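Local coordinates for protein methyltransferase (Pyrococcus horikoshii, PDB 1IXK) that probably transfers a methyl group from S-adenosyl-L-methionine to carbon 5 of cytidine in RNA, most likely tRNA, as a member of the RsmB/NOP family, at residues A21-Q26 / E250-E255; P277-P282 / A294-P299; K61-K66 / T92-T97. One frame throughout, in Å; residues are numbered along the deposited sequence.

Interaction 1 (A21-Q26 / E250-E255); sequences ADRYFQ and EPEENE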
loop_
_atom_site.group_PDB
_atom_site.type_symbol
_atom_site.label_atom_id
_atom_site.label_comp_id
_atom_site.label_asym_id
_atom_site.label_seq_id
_atom_site.Cartn_x
_atom_site.Cartn_y
_atom_site.Cartn_z
ATOM N N ALA A 21 -19.037 -13.853 -6.084
ATOM C CA ALA A 21 -18.696 -15.217 -5.700
ATOM C C ALA A 21 -18.205 -15.969 -6.937
ATOM O O ALA A 21 -17.210 -16.689 -6.880
ATOM C CB ALA A 21 -19.913 -15.920 -5.102
ATOM N N ASP A 22 -18.908 -15.800 -8.055
ATOM C CA ASP A 22 -18.521 -16.464 -9.296
ATOM C C ASP A 22 -17.187 -15.914 -9.791
ATOM O O ASP A 22 -16.350 -16.661 -10.287
ATOM C CB ASP A 22 -19.594 -16.282 -10.376
ATOM C CG ASP A 22 -20.829 -17.147 -10.134
ATOM O OD1 ASP A 22 -20.693 -18.237 -9.536
ATOM O OD2 ASP A 22 -21.932 -16.748 -10.559
ATOM N N ARG A 23 -16.990 -14.607 -9.655
ATOM C CA ARG A 23 -15.740 -13.987 -10.077
ATOM C C ARG A 23 -14.558 -14.540 -9.276
ATOM O O ARG A 23 -13.547 -14.955 -9.849
ATOM C CB ARG A 23 -15.816 -12.465 -9.908
ATOM C CG ARG A 23 -16.485 -11.735 -11.072
ATOM C CD ARG A 23 -16.842 -10.292 -10.714
ATOM N NE ARG A 23 -15.697 -9.477 -10.306
ATOM C CZ ARG A 23 -14.880 -8.837 -11.141
ATOM N NH1 ARG A 23 -15.072 -8.911 -12.454
ATOM N NH2 ARG A 23 -13.875 -8.112 -10.661
ATOM N N TYR A 24 -14.683 -14.558 -7.952
ATOM C CA TYR A 24 -13.591 -15.057 -7.125
ATOM C C TYR A 24 -13.278 -16.520 -7.395
ATOM O O TYR A 24 -12.116 -16.910 -7.387
ATOM C CB TYR A 24 -13.884 -14.827 -5.636
ATOM C CG TYR A 24 -13.947 -13.355 -5.274
ATOM C CD1 TYR A 24 -13.238 -12.407 -6.016
ATOM C CD2 TYR A 24 -14.713 -12.907 -4.200
ATOM C CE1 TYR A 24 -13.290 -11.054 -5.704
ATOM C CE2 TYR A 24 -14.772 -11.551 -3.876
ATOM C CZ TYR A 24 -14.058 -10.631 -4.634
ATOM O OH TYR A 24 -14.109 -9.289 -4.323
ATOM N N PHE A 25 -14.302 -17.333 -7.643
ATOM C CA PHE A 25 -14.063 -18.743 -7.931
ATOM C C PHE A 25 -13.367 -18.893 -9.291
ATOM O O PHE A 25 -12.536 -19.777 -9.473
ATOM C CB PHE A 25 -15.377 -19.532 -7.916
ATOM C CG PHE A 25 -15.203 -20.999 -8.203
ATOM C CD1 PHE A 25 -15.288 -21.485 -9.507
ATOM C CD2 PHE A 25 -14.918 -21.891 -7.174
ATOM C CE1 PHE A 25 -15.088 -22.842 -9.780
ATOM C CE2 PHE A 25 -14.715 -23.249 -7.440
ATOM C CZ PHE A 25 -14.801 -23.723 -8.744
ATOM N N GLN A 26 -13.698 -18.022 -10.240
ATOM C CA GLN A 26 -13.067 -18.074 -11.558
ATOM C C GLN A 26 -11.601 -17.653 -11.487
ATOM O O GLN A 26 -10.774 -18.086 -12.294
ATOM C CB GLN A 26 -13.800 -17.160 -12.536
ATOM C CG GLN A 26 -15.249 -17.529 -12.749
ATOM C CD GLN A 26 -15.926 -16.636 -13.760
ATOM O OE1 GLN A 26 -15.863 -15.411 -13.660
ATOM N NE2 GLN A 26 -16.583 -17.243 -14.741
ATOM N N GLU A 250 -9.676 -7.073 -7.006
ATOM C CA GLU A 250 -10.183 -6.971 -8.377
ATOM C C GLU A 250 -9.138 -6.700 -9.451
ATOM O O GLU A 250 -8.385 -5.725 -9.376
ATOM C CB GLU A 250 -11.260 -5.874 -8.486
ATOM C CG GLU A 250 -12.306 -5.835 -7.376
ATOM C CD GLU A 250 -12.923 -7.186 -7.079
ATOM O OE1 GLU A 250 -13.188 -7.957 -8.027
ATOM O OE2 GLU A 250 -13.153 -7.476 -5.889
ATOM N N PRO A 251 -9.088 -7.557 -10.481
ATOM C CA PRO A 251 -8.115 -7.356 -11.558
ATOM C C PRO A 251 -8.333 -6.010 -12.255
ATOM O O PRO A 251 -7.384 -5.400 -12.736
ATOM C CB PRO A 251 -8.382 -8.534 -12.491
ATOM C CG PRO A 251 -8.841 -9.612 -11.553
ATOM C CD PRO A 251 -9.773 -8.854 -10.623
ATOM N N GLU A 252 -9.584 -5.548 -12.302
ATOM C CA GLU A 252 -9.891 -4.277 -12.958
ATOM C C GLU A 252 -9.177 -3.081 -12.333
ATOM O O GLU A 252 -8.882 -2.104 -13.022
ATOM C CB GLU A 252 -11.409 -4.013 -12.970
ATOM C CG GLU A 252 -12.211 -4.911 -13.919
ATOM C CD GLU A 252 -12.627 -6.228 -13.296
ATOM O OE1 GLU A 252 -12.104 -6.578 -12.209
ATOM O OE2 GLU A 252 -13.481 -6.921 -13.903
ATOM N N GLU A 253 -8.911 -3.151 -11.032
ATOM C CA GLU A 253 -8.234 -2.062 -10.336
ATOM C C GLU A 253 -6.739 -2.327 -10.218
ATOM O O GLU A 253 -5.980 -1.455 -9.783
ATOM C CB GLU A 253 -8.802 -1.893 -8.919
ATOM C CG GLU A 253 -10.288 -1.615 -8.840
ATOM C CD GLU A 253 -10.789 -1.632 -7.405
ATOM O OE1 GLU A 253 -10.452 -0.707 -6.638
ATOM O OE2 GLU A 253 -11.506 -2.586 -7.043
ATOM N N ASN A 254 -6.320 -3.530 -10.603
ATOM C CA ASN A 254 -4.917 -3.919 -10.497
ATOM C C ASN A 254 -4.241 -4.236 -11.835
ATOM O O ASN A 254 -3.744 -3.336 -12.525
ATOM C CB ASN A 254 -4.787 -5.133 -9.565
ATOM C CG ASN A 254 -5.259 -4.840 -8.146
ATOM O OD1 ASN A 254 -5.186 -3.705 -7.679
ATOM N ND2 ASN A 254 -5.720 -5.872 -7.448
ATOM N N GLU A 255 -4.215 -5.518 -12.185
ATOM C CA GLU A 255 -3.597 -5.973 -13.431
ATOM C C GLU A 255 -4.082 -5.238 -14.680
ATOM O O GLU A 255 -3.289 -4.923 -15.569
ATOM C CB GLU A 255 -3.824 -7.477 -13.611
ATOM C CG GLU A 255 -3.016 -8.353 -12.651
ATOM C CD GLU A 255 -3.696 -8.601 -11.313
ATOM O OE1 GLU A 255 -4.772 -8.023 -11.054
ATOM O OE2 GLU A 255 -3.141 -9.385 -10.514
#
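R23 of helix 18-28 reaches across to E250 and E252, two glutamates on the turn between strand 240-246 and helix 255-264. Its CB already points toward that turn, and the chain runs nearly straight to CD before bending at chi3 (59°). NE lies closest to E250 OE1 but makes no hydrogen bond with it, and CZ has carboxylate oxygens of both glutamates around it. R23 NH1 donates to E252 OE2 at 2.9 Å and R23 NH2 to E252 OE1 at 2.8 Å, an end-on, two-pronged pairing in which the two side chains meet tip to tip and both carboxylate oxygens are approached from the syn side. The other N-H of R23 NH2 goes to E250 OE1 at 2.7 Å, almost straight at 170°, and arrives on the anti side of that oxygen. E250 comes in at about a right angle to R23, its chain folded at chi2 (-49°), which sets CD on the helix side.

Y24, the next residue of the helix, takes the other oxygen of E250: Y24 OH donates to the syn lone pair of E250 OE2 at 2.6 Å, with OE2 at the ring edge. S200 OG also bonds to OE2, and M215 and F283 pack on R23.

R23, Y24, E250 and E252 are all buried, so one arginine faces two carboxylates in a shielded setting; its charge probably helps keep both glutamates ionised. The network ties the N-terminal helical region to the loop that follows the predicted nucleophile, C247, of the methyltransferase domain.

Interaction 2 (P277-P282 / A294-P299); sequences PALTNP and ARRLYP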
loop_
_atom_site.group_PDB
_atom_site.type_symbol
_atom_site.label_atom_id
_atom_site.label_comp_id
_atom_site.label_asym_id
_atom_site.label_seq_id
_atom_site.Cartn_x
_atom_site.Cartn_y
_atom_site.Cartn_z
ATOM N N PRO A 277 2.942 -13.934 -7.517
ATOM C CA PRO A 277 2.936 -13.260 -8.818
ATOM C C PRO A 277 1.552 -12.704 -9.111
ATOM O O PRO A 277 0.550 -13.316 -8.737
ATOM C CB PRO A 277 3.307 -14.380 -9.792
ATOM C CG PRO A 277 4.061 -15.356 -8.936
ATOM C CD PRO A 277 3.279 -15.361 -7.665
ATOM N N ALA A 278 1.490 -11.550 -9.770
ATOM C CA ALA A 278 0.208 -10.959 -10.123
ATOM C C ALA A 278 -0.434 -11.897 -11.140
ATOM O O ALA A 278 0.238 -12.767 -11.695
ATOM C CB ALA A 278 0.403 -9.567 -10.730
ATOM N N LEU A 279 -1.727 -11.721 -11.384
ATOM C CA LEU A 279 -2.457 -12.574 -12.316
ATOM C C LEU A 279 -2.225 -12.187 -13.777
ATOM O O LEU A 279 -2.374 -11.022 -14.137
ATOM C CB LEU A 279 -3.952 -12.505 -11.992
ATOM C CG LEU A 279 -4.346 -12.864 -10.556
ATOM C CD1 LEU A 279 -5.811 -12.505 -10.317
ATOM C CD2 LEU A 279 -4.105 -14.340 -10.306
ATOM N N THR A 280 -1.860 -13.158 -14.617
ATOM C CA THR A 280 -1.629 -12.866 -16.035
ATOM C C THR A 280 -2.704 -13.449 -16.948
ATOM O O THR A 280 -2.643 -13.284 -18.167
ATOM C CB THR A 280 -0.254 -13.376 -16.526
ATOM O OG1 THR A 280 -0.184 -14.793 -16.364
ATOM C CG2 THR A 280 0.870 -12.716 -15.749
ATOM N N ASN A 281 -3.673 -14.149 -16.364
ATOM C CA ASN A 281 -4.771 -14.716 -17.144
ATOM C C ASN A 281 -6.077 -14.606 -16.357
ATOM O O ASN A 281 -6.836 -15.564 -16.263
ATOM C CB ASN A 281 -4.506 -16.190 -17.477
ATOM C CG ASN A 281 -5.412 -16.707 -18.586
ATOM O OD1 ASN A 281 -5.772 -17.884 -18.617
ATOM N ND2 ASN A 281 -5.772 -15.825 -19.512
ATOM N N PRO A 282 -6.357 -13.429 -15.778
ATOM C CA PRO A 282 -7.598 -13.276 -15.011
ATOM C C PRO A 282 -8.828 -13.395 -15.902
ATOM O O PRO A 282 -8.948 -12.685 -16.892
ATOM C CB PRO A 282 -7.456 -11.885 -14.404
ATOM C CG PRO A 282 -6.705 -11.143 -15.481
ATOM C CD PRO A 282 -5.634 -12.146 -15.869
ATOM N N ALA A 294 4.694 -7.764 -11.065
ATOM C CA ALA A 294 3.796 -7.190 -10.063
ATOM C C ALA A 294 3.494 -8.284 -9.040
ATOM O O ALA A 294 3.600 -9.469 -9.354
ATOM C CB ALA A 294 2.507 -6.713 -10.725
ATOM N N ARG A 295 3.105 -7.892 -7.829
ATOM C CA ARG A 295 2.842 -8.856 -6.764
ATOM C C ARG A 295 1.495 -8.670 -6.083
ATOM O O ARG A 295 0.894 -7.605 -6.146
ATOM C CB ARG A 295 3.924 -8.753 -5.681
ATOM C CG ARG A 295 5.337 -8.562 -6.207
ATOM C CD ARG A 295 5.733 -9.670 -7.155
ATOM N NE ARG A 295 5.857 -10.962 -6.492
ATOM C CZ ARG A 295 6.109 -12.100 -7.132
ATOM N NH1 ARG A 295 6.259 -12.099 -8.446
ATOM N NH2 ARG A 295 6.212 -13.239 -6.461
ATOM N N ARG A 296 1.043 -9.728 -5.424
ATOM C CA ARG A 296 -0.206 -9.714 -4.676
ATOM C C ARG A 296 0.012 -10.378 -3.324
ATOM O O ARG A 296 0.749 -11.365 -3.213
ATOM C CB ARG A 296 -1.299 -10.494 -5.412
ATOM C CG ARG A 296 -2.079 -9.695 -6.442
ATOM C CD ARG A 296 -3.101 -10.594 -7.126
ATOM N NE ARG A 296 -3.957 -9.868 -8.059
ATOM C CZ ARG A 296 -5.242 -9.608 -7.844
ATOM N NH1 ARG A 296 -5.822 -10.014 -6.721
ATOM N NH2 ARG A 296 -5.953 -8.960 -8.759
ATOM N N LEU A 297 -0.635 -9.828 -2.302
ATOM C CA LEU A 297 -0.578 -10.389 -0.961
ATOM C C LEU A 297 -1.999 -10.867 -0.705
ATOM O O LEU A 297 -2.965 -10.170 -1.028
ATOM C CB LEU A 297 -0.189 -9.329 0.073
ATOM C CG LEU A 297 1.234 -8.774 0.008
ATOM C CD1 LEU A 297 1.416 -7.730 1.105
ATOM C CD2 LEU A 297 2.244 -9.906 0.169
ATOM N N TYR A 298 -2.123 -12.062 -0.142
ATOM C CA TYR A 298 -3.429 -12.649 0.139
ATOM C C TYR A 298 -3.624 -12.860 1.633
ATOM O O TYR A 298 -2.705 -13.282 2.336
ATOM C CB TYR A 298 -3.555 -13.982 -0.592
ATOM C CG TYR A 298 -3.642 -13.848 -2.093
ATOM C CD1 TYR A 298 -4.818 -13.409 -2.703
ATOM C CD2 TYR A 298 -2.554 -14.170 -2.908
ATOM C CE1 TYR A 298 -4.914 -13.299 -4.081
ATOM C CE2 TYR A 298 -2.639 -14.062 -4.293
ATOM C CZ TYR A 298 -3.824 -13.628 -4.872
ATOM O OH TYR A 298 -3.931 -13.543 -6.240
ATOM N N PRO A 299 -4.833 -12.582 2.135
ATOM C CA PRO A 299 -5.129 -12.744 3.558
ATOM C C PRO A 299 -5.025 -14.176 4.070
ATOM O O PRO A 299 -4.890 -14.390 5.267
ATOM C CB PRO A 299 -6.541 -12.176 3.684
ATOM C CG PRO A 299 -7.141 -12.483 2.349
ATOM C CD PRO A 299 -6.025 -12.124 1.400
HETATM O O HOH W 1 -1.604 -14.360 -7.685
#
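P277 and R295 form the single bridge between these segments, an antiparallel non-hydrogen-bonded pair whose CA atoms lie 4.9 Å apart and whose side chains diverge. Beside it runs one direct backbone hydrogen bond, from A278 N to A294 O at 3.0 Å. A second polar link passes through a water, which donates to P277 O at 2.6 Å and also bonds Y298 OH; the water lies at the edge of the Y298 ring, and Y298 OH is also hydrogen-bonded to W28 NE1.

Apolar contact is small but close: the methyls of A278 and A294 meet at 3.5 Å (CB to CB), and F308 of the adjacent strand 307-314 touches both. Separately, the L279 CD2 methyl packs against the Y298 hydroxyl.

Both arginines offer a guanidinium face. The R295 chain leaves its strand away from the other segment, then folds at chi2 (-57°) and chi3 (-67°), turning CD and NE back; the guanidinium then lies with one face to P277 N, which sits toward the rim in a packing contact. R295 NH2 is hydrogen-bonded to G275 O. R296 instead extends from CG to NE and crosses L279 at about a right angle. L279 CD1 lies over one face of its guanidinium, toward the rim, 3.9 Å from R296 CZ, while the nitrogens bond away from this contact, NE in a salt bridge with E255 and NH2 to L249 O.

Strands 276-277 and 295-297 pair antiparallel across the loop between them, and 295-297 also pairs with 307-314. They form a small antiparallel extension of the mixed sheet in the Rossmann-like, class I methyltransferase domain.

Interaction 3 (K61-K66 / T92-T97); sequences KRLNKK and TPEFLT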
loop_
_atom_site.group_PDB
_atom_site.type_symbol
_atom_site.label_atom_id
_atom_site.label_comp_id
_atom_site.label_asym_id
_atom_site.label_seq_id
_atom_site.Cartn_x
_atom_site.Cartn_y
_atom_site.Cartn_z
ATOM N N LYS A 61 15.221 -3.794 21.523
ATOM C CA LYS A 61 15.679 -4.149 22.862
ATOM C C LYS A 61 14.809 -3.472 23.916
ATOM O O LYS A 61 14.452 -4.082 24.922
ATOM C CB LYS A 61 17.143 -3.750 23.043
ATOM C CG LYS A 61 18.089 -4.533 22.151
ATOM C CD LYS A 61 19.504 -3.982 22.220
ATOM C CE LYS A 61 20.422 -4.714 21.255
ATOM N NZ LYS A 61 21.757 -4.064 21.189
ATOM N N ARG A 62 14.454 -2.215 23.673
ATOM C CA ARG A 62 13.620 -1.469 24.607
ATOM C C ARG A 62 12.232 -2.078 24.778
ATOM O O ARG A 62 11.737 -2.198 25.899
ATOM C CB ARG A 62 13.485 -0.014 24.156
ATOM C CG ARG A 62 14.747 0.810 24.331
ATOM C CD ARG A 62 14.547 2.252 23.870
ATOM N NE ARG A 62 13.364 2.871 24.467
ATOM C CZ ARG A 62 13.143 4.183 24.494
ATOM N NH1 ARG A 62 14.028 5.018 23.961
ATOM N NH2 ARG A 62 12.037 4.662 25.051
ATOM N N LEU A 63 11.596 -2.448 23.669
ATOM C CA LEU A 63 10.261 -3.039 23.724
ATOM C C LEU A 63 10.268 -4.440 24.327
ATOM O O LEU A 63 9.390 -4.787 25.115
ATOM C CB LEU A 63 9.628 -3.076 22.324
ATOM C CG LEU A 63 9.136 -1.721 21.798
ATOM C CD1 LEU A 63 8.352 -1.912 20.496
ATOM C CD2 LEU A 63 8.235 -1.073 22.845
ATOM N N ASN A 64 11.252 -5.246 23.945
ATOM C CA ASN A 64 11.363 -6.604 24.462
ATOM C C ASN A 64 11.506 -6.549 25.981
ATOM O O ASN A 64 10.918 -7.353 26.700
ATOM C CB ASN A 64 12.585 -7.306 23.861
ATOM C CG ASN A 64 12.316 -7.902 22.487
ATOM O OD1 ASN A 64 13.247 -8.305 21.790
ATOM N ND2 ASN A 64 11.046 -7.972 22.096
ATOM N N LYS A 65 12.287 -5.588 26.461
ATOM C CA LYS A 65 12.512 -5.429 27.894
ATOM C C LYS A 65 11.205 -5.160 28.642
ATOM O O LYS A 65 11.069 -5.517 29.815
ATOM C CB LYS A 65 13.481 -4.276 28.150
ATOM C CG LYS A 65 13.943 -4.172 29.593
ATOM C CD LYS A 65 13.992 -2.724 30.060
ATOM C CE LYS A 65 12.591 -2.125 30.139
ATOM N NZ LYS A 65 12.603 -0.716 30.629
ATOM N N LYS A 66 10.247 -4.538 27.961
ATOM C CA LYS A 66 8.962 -4.217 28.573
ATOM C C LYS A 66 7.929 -5.336 28.478
ATOM O O LYS A 66 6.818 -5.205 28.990
ATOM C CB LYS A 66 8.391 -2.939 27.956
ATOM C CG LYS A 66 9.282 -1.725 28.138
ATOM C CD LYS A 66 8.576 -0.451 27.707
ATOM C CE LYS A 66 9.463 0.760 27.928
ATOM N NZ LYS A 66 8.698 2.020 27.787
ATOM N N THR A 92 2.865 3.169 25.339
ATOM C CA THR A 92 4.297 3.172 25.626
ATOM C C THR A 92 4.947 4.509 25.292
ATOM O O THR A 92 4.465 5.245 24.431
ATOM C CB THR A 92 5.034 2.106 24.804
ATOM O OG1 THR A 92 4.901 2.408 23.410
ATOM C CG2 THR A 92 4.459 0.727 25.076
ATOM N N PRO A 93 6.053 4.841 25.980
ATOM C CA PRO A 93 6.759 6.099 25.729
ATOM C C PRO A 93 7.302 6.070 24.299
ATOM O O PRO A 93 7.408 7.105 23.640
ATOM C CB PRO A 93 7.880 6.079 26.767
ATOM C CG PRO A 93 7.297 5.275 27.883
ATOM C CD PRO A 93 6.623 4.147 27.148
ATOM N N GLU A 94 7.645 4.869 23.836
ATOM C CA GLU A 94 8.168 4.669 22.487
ATOM C C GLU A 94 7.196 5.252 21.461
ATOM O O GLU A 94 7.591 5.995 20.566
ATOM C CB GLU A 94 8.354 3.176 22.193
ATOM C CG GLU A 94 9.545 2.498 22.871
ATOM C CD GLU A 94 9.429 2.439 24.383
ATOM O OE1 GLU A 94 8.292 2.428 24.899
ATOM O OE2 GLU A 94 10.481 2.385 25.056
ATOM N N PHE A 95 5.922 4.906 21.601
ATOM C CA PHE A 95 4.902 5.395 20.686
ATOM C C PHE A 95 4.590 6.875 20.889
ATOM O O PHE A 95 4.449 7.627 19.926
ATOM C CB PHE A 95 3.615 4.574 20.845
ATOM C CG PHE A 95 2.459 5.108 20.046
ATOM C CD1 PHE A 95 1.574 6.028 20.605
ATOM C CD2 PHE A 95 2.282 4.727 18.721
ATOM C CE1 PHE A 95 0.532 6.561 19.852
ATOM C CE2 PHE A 95 1.241 5.257 17.958
ATOM C CZ PHE A 95 0.366 6.176 18.526
ATOM N N LEU A 96 4.487 7.289 22.148
ATOM C CA LEU A 96 4.166 8.673 22.468
ATOM C C LEU A 96 5.267 9.673 22.105
ATOM O O LEU A 96 4.991 10.854 21.906
ATOM C CB LEU A 96 3.813 8.790 23.957
ATOM C CG LEU A 96 2.560 8.023 24.401
ATOM C CD1 LEU A 96 2.419 8.082 25.915
ATOM C CD2 LEU A 96 1.330 8.616 23.729
ATOM N N THR A 97 6.509 9.211 22.016
ATOM C CA THR A 97 7.604 10.111 21.670
ATOM C C THR A 97 8.045 9.954 20.213
ATOM O O THR A 97 9.101 10.447 19.816
ATOM C CB THR A 97 8.822 9.911 22.609
ATOM O OG1 THR A 97 9.306 8.568 22.509
ATOM C CG2 THR A 97 8.425 10.194 24.056
#
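P93, the first residue of the short helix 93-96, meets K66, just after helix 56-65, in a contact that joins these two helical elements of the N-terminal domain. Just before P93, T92 caps the helix: it occupies the N-cap position, and T92 OG1 accepts from F95 N at 3.2 Å. The proline ring approaches the lysine tip to tip, with K66 NZ 3.0 Å from P93 CD.

E94 carries most of the contact. E94 CG packs 3.8 Å from L63 CD2 as the two side chains slide past each other in opposite directions; L63 also packs on F70 of the domain's antiparallel sheet. The carboxylate is shared between two cations. R62 holds OE2 side-on with two nitrogens, R62 NE at 3.0 Å and R62 NH2 at 2.8 Å from E94 OE2. NE uses the anti lone pair, whereas NH2 comes from above the carboxylate plane. Guanidinium and carboxylate stand nearly perpendicular, 84° apart, and both hydrogen bonds are well short of straight. K66, extended beyond CG, meets the carboxylate tip to tip: K66 NZ donates to the syn lone pair of E94 OE1 at 2.9 Å and more weakly to OE2.

Beyond E94, F95 packs on I100 and I102 of strand 100-102. At T97, the first residue to leave helical geometry, N and OG1 reach P93 O from opposite faces of its plane, T97 OG1 at 2.6 Å from P93 O.

E94 thus has its carboxylate bonded through both oxygens to two cations, which should favour its ionised form. R62 is exposed and K66 partly so, and solvent probably screens the network.

Overall arrangement
Interactions 1 and 2 are neighbours, their centres 10 Å apart, and they touch through E255, which belongs to the first and bonds to residues of the second. Interaction 3 stands far off, across the centre of the chain and about 42 Å from interaction 1 between centres. Interaction 1 is wholly buried and charged, joining the N-terminal helical region to the methyltransferase domain; interaction 2 is partly buried and mixes backbone pairing, a bridging water and arginine faces within that domain. Helix 18-28 serves both, since L27 and W28 pack on interaction 2. Interaction 3 also relies on salt bridges, but with a buried carboxylate held by partners at the surface, away from the predicted nucleophile and S-adenosyl-L-methionine sites.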